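SusD/RagB family nutrient-binding outer membrane lipoprotein (Bacteroides vulgatus, PDB 4F7A) probably binds glycans, including mucin O-glycans, at the outer membrane as a SusD-type lipoprotein for nutrient uptake. Local coordinates at residues F64-S69 against V302-G307; A286-H291 against Q313-I318; P309-S314 against Y392-G397. All blocks are in the same frame, centred on the assembly; numbering follows the deposited sequence.

Contact 1. Residues F64-S69 against V302-G307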
loop_
_atom_site.group_PDB
_atom_site.type_symbol
_atom_site.label_atom_id
_atom_site.label_comp_id
_atom_site.label_asym_id
_atom_site.label_seq_id
_atom_site.Cartn_x
_atom_site.Cartn_y
_atom_site.Cartn_z
ATOM N N PHE A 64 -1.560 20.474 -5.064
ATOM C CA PHE A 64 -1.448 21.911 -4.781
ATOM C C PHE A 64 -2.747 22.662 -5.084
ATOM O O PHE A 64 -2.893 23.835 -4.705
ATOM C CB PHE A 64 -0.306 22.555 -5.592
ATOM C CG PHE A 64 -0.652 22.794 -7.040
ATOM C CD1 PHE A 64 -0.727 21.749 -7.935
ATOM C CD2 PHE A 64 -0.926 24.077 -7.499
ATOM C CE1 PHE A 64 -1.073 21.972 -9.274
ATOM C CE2 PHE A 64 -1.264 24.307 -8.839
ATOM C CZ PHE A 64 -1.343 23.247 -9.718
ATOM N N ALA A 65 -3.674 22.008 -5.777
ATOM C CA ALA A 65 -4.807 22.725 -6.350
ATOM C C ALA A 65 -5.820 23.024 -5.276
ATOM O O ALA A 65 -6.478 22.101 -4.757
ATOM C CB ALA A 65 -5.453 21.934 -7.518
ATOM N N SER A 66 -5.975 24.312 -4.958
ATOM C CA SER A 66 -6.980 24.735 -3.948
ATOM C C SER A 66 -8.418 24.350 -4.313
ATOM O O SER A 66 -9.268 24.161 -3.427
ATOM C CB SER A 66 -6.877 26.233 -3.650
ATOM O OG SER A 66 -5.756 26.459 -2.807
ATOM N N LYS A 67 -8.694 24.175 -5.605
ATOM C CA LYS A 67 -10.013 23.660 -6.025
ATOM C C LYS A 67 -10.367 22.291 -5.396
ATOM O O LYS A 67 -11.539 21.977 -5.232
ATOM C CB LYS A 67 -10.149 23.638 -7.553
ATOM C CG LYS A 67 -9.273 22.687 -8.293
ATOM C CD LYS A 67 -9.689 22.548 -9.776
ATOM C CE LYS A 67 -8.655 21.693 -10.506
ATOM N NZ LYS A 67 -8.948 21.452 -11.951
ATOM N N PHE A 68 -9.346 21.512 -5.013
ATOM C CA PHE A 68 -9.545 20.232 -4.328
ATOM C C PHE A 68 -9.574 20.316 -2.805
ATOM O O PHE A 68 -9.867 19.307 -2.148
ATOM C CB PHE A 68 -8.436 19.241 -4.726
ATOM C CG PHE A 68 -8.429 18.873 -6.207
ATOM C CD1 PHE A 68 -9.566 19.024 -7.013
ATOM C CD2 PHE A 68 -7.284 18.344 -6.785
ATOM C CE1 PHE A 68 -9.540 18.658 -8.363
ATOM C CE2 PHE A 68 -7.262 17.972 -8.129
ATOM C CZ PHE A 68 -8.382 18.120 -8.915
ATOM N N SER A 69 -9.294 21.493 -2.247
ATOM C CA SER A 69 -9.015 21.610 -0.813
ATOM C C SER A 69 -10.279 21.729 0.035
ATOM O O SER A 69 -10.203 21.972 1.248
ATOM C CB SER A 69 -8.072 22.783 -0.547
ATOM O OG SER A 69 -6.776 22.495 -1.015
ATOM N N VAL A 302 -6.130 21.767 5.112
ATOM C CA VAL A 302 -6.198 23.221 5.089
ATOM C C VAL A 302 -7.269 23.614 4.049
ATOM O O VAL A 302 -7.100 23.397 2.851
ATOM C CB VAL A 302 -4.840 23.858 4.755
ATOM C CG1 VAL A 302 -4.960 25.390 4.679
ATOM C CG2 VAL A 302 -3.805 23.476 5.819
ATOM N N TYR A 303 -8.373 24.155 4.537
ATOM C CA TYR A 303 -9.534 24.413 3.710
ATOM C C TYR A 303 -9.231 25.534 2.735
ATOM O O TYR A 303 -8.672 26.555 3.111
ATOM C CB TYR A 303 -10.743 24.798 4.577
ATOM C CG TYR A 303 -11.949 25.142 3.743
ATOM C CD1 TYR A 303 -12.795 24.138 3.261
ATOM C CD2 TYR A 303 -12.213 26.457 3.377
ATOM C CE1 TYR A 303 -13.894 24.441 2.483
ATOM C CE2 TYR A 303 -13.305 26.770 2.569
ATOM C CZ TYR A 303 -14.137 25.758 2.129
ATOM O OH TYR A 303 -15.214 26.065 1.338
ATOM N N ALA A 304 -9.596 25.311 1.475
ATOM C CA ALA A 304 -9.619 26.345 0.441
ATOM C C ALA A 304 -10.561 25.815 -0.632
ATOM O O ALA A 304 -10.982 24.659 -0.571
ATOM C CB ALA A 304 -8.219 26.587 -0.136
ATOM N N LYS A 305 -10.882 26.636 -1.616
ATOM C CA LYS A 305 -11.795 26.209 -2.656
ATOM C C LYS A 305 -11.400 26.874 -3.970
ATOM O O LYS A 305 -10.524 27.731 -4.012
ATOM C CB LYS A 305 -13.231 26.571 -2.270
ATOM C CG LYS A 305 -13.431 28.048 -2.003
ATOM C CD LYS A 305 -14.889 28.386 -1.748
ATOM C CE LYS A 305 -15.041 29.852 -1.387
ATOM N NZ LYS A 305 -16.292 30.394 -1.946
ATOM N N ASP A 306 -12.071 26.468 -5.033
ATOM C CA ASP A 306 -11.772 26.947 -6.363
ATOM C C ASP A 306 -11.900 28.455 -6.415
ATOM O O ASP A 306 -12.901 29.016 -5.975
ATOM C CB ASP A 306 -12.733 26.313 -7.366
ATOM C CG ASP A 306 -12.191 26.310 -8.783
ATOM O OD1 ASP A 306 -11.052 26.758 -9.007
ATOM O OD2 ASP A 306 -12.921 25.829 -9.665
ATOM N N GLY A 307 -10.869 29.096 -6.946
ATOM C CA GLY A 307 -10.777 30.546 -6.979
ATOM C C GLY A 307 -9.752 31.072 -5.995
ATOM O O GLY A 307 -9.259 32.158 -6.169
HETATM O O HOH W 1 -13.620 23.934 -4.776
HETATM O O HOH W 2 -5.096 23.039 1.007
#

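Contact 2. Residues A286-H291 against Q313-I318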
loop_
_atom_site.group_PDB
_atom_site.type_symbol
_atom_site.label_atom_id
_atom_site.label_comp_id
_atom_site.label_asym_id
_atom_site.label_seq_id
_atom_site.Cartn_x
_atom_site.Cartn_y
_atom_site.Cartn_z
ATOM N N ALA A 286 12.029 22.786 -1.589
ATOM C CA ALA A 286 11.009 23.756 -1.933
ATOM C C ALA A 286 11.545 24.851 -2.864
ATOM O O ALA A 286 12.751 25.159 -2.835
ATOM C CB ALA A 286 10.461 24.397 -0.636
ATOM N N THR A 287 10.660 25.426 -3.675
ATOM C CA THR A 287 11.008 26.600 -4.492
ATOM C C THR A 287 10.523 27.928 -3.867
ATOM O O THR A 287 10.728 29.018 -4.443
ATOM C CB THR A 287 10.454 26.469 -5.922
ATOM O OG1 THR A 287 9.062 26.165 -5.861
ATOM C CG2 THR A 287 11.217 25.357 -6.726
ATOM N N LEU A 288 9.908 27.856 -2.690
ATOM C CA LEU A 288 9.421 29.060 -1.986
ATOM C C LEU A 288 10.589 29.958 -1.637
ATOM O O LEU A 288 11.566 29.507 -1.054
ATOM C CB LEU A 288 8.655 28.678 -0.693
ATOM C CG LEU A 288 7.993 29.792 0.154
ATOM C CD1 LEU A 288 6.869 30.517 -0.610
ATOM C CD2 LEU A 288 7.457 29.211 1.448
ATOM N N ALA A 289 10.474 31.245 -1.978
ATOM C CA ALA A 289 11.523 32.212 -1.714
ATOM C C ALA A 289 11.894 32.217 -0.235
ATOM O O ALA A 289 11.015 32.158 0.615
ATOM C CB ALA A 289 11.094 33.636 -2.173
ATOM N N GLU A 290 13.201 32.275 0.008
ATOM C CA GLU A 290 13.787 32.253 1.358
ATOM C C GLU A 290 13.799 30.850 1.984
ATOM O O GLU A 290 14.222 30.684 3.123
ATOM C CB GLU A 290 13.092 33.247 2.315
ATOM C CG GLU A 290 12.935 34.684 1.786
ATOM C CD GLU A 290 12.512 35.673 2.874
ATOM O OE1 GLU A 290 13.239 35.819 3.880
ATOM O OE2 GLU A 290 11.449 36.305 2.723
ATOM N N HIS A 291 13.353 29.839 1.235
ATOM C CA HIS A 291 13.272 28.470 1.753
ATOM C C HIS A 291 13.756 27.440 0.731
ATOM O O HIS A 291 13.355 26.261 0.755
ATOM C CB HIS A 291 11.836 28.174 2.163
ATOM C CG HIS A 291 11.342 29.038 3.276
ATOM N ND1 HIS A 291 11.611 28.770 4.601
ATOM C CD2 HIS A 291 10.618 30.181 3.260
ATOM C CE1 HIS A 291 11.079 29.718 5.354
ATOM N NE2 HIS A 291 10.461 30.579 4.566
ATOM N N GLN A 313 1.858 25.726 -3.684
ATOM C CA GLN A 313 2.458 25.442 -4.981
ATOM C C GLN A 313 3.996 25.529 -5.027
ATOM O O GLN A 313 4.620 24.965 -5.932
ATOM C CB GLN A 313 1.790 26.400 -5.976
ATOM C CG GLN A 313 2.449 26.712 -7.244
ATOM C CD GLN A 313 1.660 27.817 -7.917
ATOM O OE1 GLN A 313 2.056 28.986 -7.901
ATOM N NE2 GLN A 313 0.485 27.468 -8.403
ATOM N N SER A 314 4.608 26.217 -4.067
ATOM C CA SER A 314 6.075 26.292 -3.981
ATOM C C SER A 314 6.702 25.422 -2.888
ATOM O O SER A 314 7.901 25.531 -2.607
ATOM C CB SER A 314 6.499 27.753 -3.836
ATOM O OG SER A 314 6.049 28.451 -4.985
ATOM N N TYR A 315 5.898 24.537 -2.300
ATOM C CA TYR A 315 6.416 23.497 -1.385
ATOM C C TYR A 315 7.186 22.412 -2.145
ATOM O O TYR A 315 7.290 22.442 -3.386
ATOM C CB TYR A 315 5.276 22.918 -0.523
ATOM C CG TYR A 315 4.987 23.720 0.738
ATOM C CD1 TYR A 315 5.093 25.117 0.769
ATOM C CD2 TYR A 315 4.597 23.082 1.906
ATOM C CE1 TYR A 315 4.820 25.847 1.938
ATOM C CE2 TYR A 315 4.305 23.786 3.042
ATOM C CZ TYR A 315 4.438 25.159 3.083
ATOM O OH TYR A 315 4.164 25.828 4.260
ATOM N N SER A 316 7.773 21.474 -1.409
ATOM C CA SER A 316 8.617 20.452 -2.024
ATOM C C SER A 316 7.816 19.518 -2.936
ATOM O O SER A 316 6.731 19.072 -2.581
ATOM C CB SER A 316 9.340 19.624 -0.975
ATOM O OG SER A 316 10.356 20.376 -0.342
ATOM N N PHE A 317 8.393 19.239 -4.106
ATOM C CA PHE A 317 7.785 18.395 -5.101
ATOM C C PHE A 317 8.514 17.074 -5.101
ATOM O O PHE A 317 9.656 17.002 -4.663
ATOM C CB PHE A 317 7.907 19.057 -6.491
ATOM C CG PHE A 317 6.907 18.544 -7.490
ATOM C CD1 PHE A 317 5.581 18.860 -7.357
ATOM C CD2 PHE A 317 7.298 17.748 -8.561
ATOM C CE1 PHE A 317 4.632 18.393 -8.262
ATOM C CE2 PHE A 317 6.351 17.290 -9.482
ATOM C CZ PHE A 317 5.020 17.612 -9.326
ATOM N N ILE A 318 7.858 16.038 -5.612
ATOM C CA ILE A 318 8.490 14.762 -5.836
ATOM C C ILE A 318 9.719 14.922 -6.719
ATOM O O ILE A 318 9.785 15.807 -7.570
ATOM C CB ILE A 318 7.510 13.730 -6.463
ATOM C CG1 ILE A 318 7.947 12.304 -6.148
ATOM C CG2 ILE A 318 7.335 13.963 -8.001
ATOM C CD1 ILE A 318 6.897 11.221 -6.553
HETATM O O HOH W 3 8.458 23.435 -5.557
HETATM O O HOH W 4 7.792 27.646 -7.358
#

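Contact 3. Residues P309-S314 against Y392-G397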
loop_
_atom_site.group_PDB
_atom_site.type_symbol
_atom_site.label_atom_id
_atom_site.label_comp_id
_atom_site.label_asym_id
_atom_site.label_seq_id
_atom_site.Cartn_x
_atom_site.Cartn_y
_atom_site.Cartn_z
ATOM N N PRO A 309 -6.048 31.302 -4.104
ATOM C CA PRO A 309 -4.664 30.989 -4.506
ATOM C C PRO A 309 -4.278 29.549 -4.144
ATOM O O PRO A 309 -4.849 28.962 -3.214
ATOM C CB PRO A 309 -3.826 31.977 -3.684
ATOM C CG PRO A 309 -4.804 33.081 -3.293
ATOM C CD PRO A 309 -6.097 32.361 -3.077
ATOM N N ASN A 310 -3.334 28.990 -4.891
ATOM C CA ASN A 310 -2.820 27.665 -4.626
ATOM C C ASN A 310 -1.642 27.823 -3.667
ATOM O O ASN A 310 -0.473 27.880 -4.073
ATOM C CB ASN A 310 -2.417 27.000 -5.930
ATOM C CG ASN A 310 -3.593 26.841 -6.880
ATOM O OD1 ASN A 310 -4.659 26.353 -6.495
ATOM N ND2 ASN A 310 -3.418 27.285 -8.107
ATOM N N TYR A 311 -1.972 27.873 -2.385
ATOM C CA TYR A 311 -1.035 28.338 -1.372
ATOM C C TYR A 311 0.252 27.527 -1.285
ATOM O O TYR A 311 1.283 28.062 -0.931
ATOM C CB TYR A 311 -1.698 28.335 0.012
ATOM C CG TYR A 311 -2.968 29.168 0.132
ATOM C CD1 TYR A 311 -2.927 30.545 0.008
ATOM C CD2 TYR A 311 -4.194 28.583 0.406
ATOM C CE1 TYR A 311 -4.082 31.329 0.129
ATOM C CE2 TYR A 311 -5.368 29.369 0.522
ATOM C CZ TYR A 311 -5.285 30.737 0.395
ATOM O OH TYR A 311 -6.415 31.512 0.510
ATOM N N TYR A 312 0.184 26.245 -1.594
ATOM C CA TYR A 312 1.293 25.322 -1.353
ATOM C C TYR A 312 2.087 24.977 -2.614
ATOM O O TYR A 312 2.874 24.073 -2.628
ATOM C CB TYR A 312 0.761 24.057 -0.658
ATOM C CG TYR A 312 0.240 24.405 0.707
ATOM C CD1 TYR A 312 1.113 24.746 1.726
ATOM C CD2 TYR A 312 -1.129 24.487 0.959
ATOM C CE1 TYR A 312 0.652 25.132 2.979
ATOM C CE2 TYR A 312 -1.611 24.879 2.222
ATOM C CZ TYR A 312 -0.704 25.186 3.222
ATOM O OH TYR A 312 -1.143 25.611 4.432
ATOM N N GLN A 313 1.858 25.726 -3.684
ATOM C CA GLN A 313 2.458 25.442 -4.981
ATOM C C GLN A 313 3.996 25.529 -5.027
ATOM O O GLN A 313 4.620 24.965 -5.932
ATOM C CB GLN A 313 1.790 26.400 -5.976
ATOM C CG GLN A 313 2.449 26.712 -7.244
ATOM C CD GLN A 313 1.660 27.817 -7.917
ATOM O OE1 GLN A 313 2.056 28.986 -7.901
ATOM N NE2 GLN A 313 0.485 27.468 -8.403
ATOM N N SER A 314 4.608 26.217 -4.067
ATOM C CA SER A 314 6.075 26.292 -3.981
ATOM C C SER A 314 6.702 25.422 -2.888
ATOM O O SER A 314 7.901 25.531 -2.607
ATOM C CB SER A 314 6.499 27.753 -3.836
ATOM O OG SER A 314 6.049 28.451 -4.985
ATOM N N TYR A 392 4.722 28.254 6.268
ATOM C CA TYR A 392 5.394 29.362 5.579
ATOM C C TYR A 392 4.543 29.912 4.447
ATOM O O TYR A 392 4.725 31.059 4.026
ATOM C CB TYR A 392 6.774 28.932 5.084
ATOM C CG TYR A 392 7.758 28.707 6.217
ATOM C CD1 TYR A 392 8.087 29.737 7.091
ATOM C CD2 TYR A 392 8.333 27.467 6.430
ATOM C CE1 TYR A 392 8.993 29.551 8.134
ATOM C CE2 TYR A 392 9.229 27.265 7.471
ATOM C CZ TYR A 392 9.550 28.302 8.314
ATOM O OH TYR A 392 10.439 28.091 9.322
ATOM N N ALA A 393 3.586 29.122 3.985
ATOM C CA ALA A 393 2.683 29.536 2.913
ATOM C C ALA A 393 1.741 30.653 3.351
ATOM O O ALA A 393 1.477 30.820 4.539
ATOM C CB ALA A 393 1.845 28.329 2.442
ATOM N N ALA A 394 1.194 31.385 2.380
ATOM C CA ALA A 394 0.059 32.252 2.637
ATOM C C ALA A 394 -1.170 31.361 2.897
ATOM O O ALA A 394 -1.103 30.145 2.717
ATOM C CB ALA A 394 -0.197 33.209 1.431
ATOM N N GLY A 395 -2.259 31.967 3.352
ATOM C CA GLY A 395 -3.497 31.241 3.605
ATOM C C GLY A 395 -3.748 30.895 5.073
ATOM O O GLY A 395 -3.003 31.346 5.969
ATOM N N PRO A 396 -4.794 30.085 5.330
ATOM C CA PRO A 396 -5.292 29.814 6.688
ATOM C C PRO A 396 -4.621 28.649 7.410
ATOM O O PRO A 396 -5.101 28.247 8.459
ATOM C CB PRO A 396 -6.768 29.474 6.441
ATOM C CG PRO A 396 -6.731 28.764 5.078
ATOM C CD PRO A 396 -5.620 29.422 4.301
ATOM N N GLY A 397 -3.531 28.101 6.863
ATOM C CA GLY A 397 -2.819 27.020 7.517
ATOM C C GLY A 397 -2.226 27.413 8.867
ATOM O O GLY A 397 -1.932 28.594 9.096
HETATM O O HOH W 5 1.539 30.763 -0.422
HETATM O O HOH W 6 -1.890 28.297 4.570
#

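Contact 1. Residues F64-S69 against V302-G307
S69 and A304 lie at the middle of a contact in which a short 3-10 turn around S66 and K67 packs against the irregular segment 302-307 at the periphery of the SusD-like fold. The CB of S69 points toward the opposing backbone and sits 3.8 Å from CB of A304. Its carbonyl oxygen receives the one direct hydrogen bond between the segments, a weak one: A304 N lies 3.4 Å from S69 O, although the N-H...O angle of 162° is nearly straight. The same oxygen takes a CA-H...O contact from Y303, with CA of Y303 3.5 Å from S69 O and 161° at the hydrogen, so two neighbouring residues of 302-307 turn hydrogens onto one acceptor.

A304 also meets the start of the turn. Its CB touches the side chain of S66 and lies 3.6 Å from S66 OG. That hydroxyl is itself bonded to P309 O, while the carbonyl of S66 accepts the N-H of S69 and closes the turn that brings both serines to A304.

K67 covers the outer part of the contact with the base of its side chain. CB lies 3.6 Å from OD1 of D306; CG stands between the backbone N and the carbonyl carbon (chi1 67°), and from there the extended chain leads away, leaving CB as the touching atom. NZ of K67 and OD2 of D306 stay 6.3 Å apart, so the opposite charges form no salt bridge. The backbones are linked here by a water that donates to K67 O and accepts from D306 N. A second water joins the far end of the contact: it bonds to S69 OG and donates to V302 O at 2.7 Å.

Contact 2. Residues A286-H291 against Q313-I318
S314 presents its carbonyl oxygen to the backbone of T287 and L288, just where the chain enters the type II beta turn running from L288 to H291. T287 N lies 3.0 Å from S314 O and is tilted 29° from the carbonyl plane; the bond is bent, with 131° at the hydrogen. L288 N makes a second, weak bond to the same oxygen, which therefore gathers two successive N-H groups.

Apolar atoms close round this carbonyl. CB of A286 is 3.4 Å from S314 O, and CB of L288 points toward the other segment, 3.9 Å from CB of S314. The CD2 branch of L288 lies 4.3 Å from CE1 on the Y315 ring. On the exposed side, OG1 of T287 stands between its backbone N and carbonyl carbon (chi1 52°), 3.5 Å from S314 CA, and works through water: one molecule bonds to T287 OG1 and donates to Y315 O at 2.7 Å.

Farther out, the turn itself is closed by H291 N donating to L288 O. Y315 OH is bonded to Y389 OH, and S316 OG to L296 N.

Contact 3. Residues P309-S314 against Y392-G397
Y311 and G395 make the central contact, a CH-pi interaction. CA of G395 stands over the ring face, 3.6 Å from the ring centroid and 16° off the normal, nearest to CE1. On the opposite face P309 O lies over the ring centre, 3.6 Å above the plane, so the phenol is held between a backbone oxygen of its own segment and a glycine of the other. CG of Y311 is anti to the carbonyl carbon, beside the backbone N (chi1 -57°), which starts the ring off on the side of 392-397. A CB on G395 would run into Y311 CG, so the lack of a side chain lets the backbone come this close.

Apolar contacts extend the interface. P396 crosses the Y311 side chain at about a right angle, bringing its CD to 3.8 Å from Y311 CE2. CB of A394 lies beside CD1 of the same ring. CB of A393 reaches the second aromatic, 3.5 Å from Y312 CE1, and also rests near CB of Y311. An alanine in place of Y311 would probably open a gap between P309 O and G395 CA and leave P396 CD without its aromatic partner.

Polar links between the segments run through water. One molecule donates to Y311 O and accepts from A394 N at 2.9 Å. Another donates to Y312 OH and to A394 O, 2.7 Å away, and accepts from G397 N, filling three bonds at once. The Y312 hydroxyl also bonds to N391 OD1, which helps fix the end of that ring.

In all, the type I beta turn from N310 to Q313 meets the glycine- and proline-bearing loop 392-397 through a CH-pi contact and bridging waters, at the surface of this SusD-like fold.

In the fold
All three contacts use the long loop between helix 279-282 and strand 329-332, and contact 2 is formed wholly within it. Contact 1 joins it to the loop after strand 61-62, contact 3 to the loop between helices 356-371 and 416-431. Along the chain contact 1 closes before contact 3 opens, while the segments of contacts 1 and 2 alternate. The centre of contact 3 lies about 10 Å from those of contacts 1 and 2, which are about 18 Å apart. S66 reaches P309 and N310, and contacts 2 and 3 share Q313 and S314. They form a continuous patch where sequence-distant loops meet at the edge of the mainly helical fold.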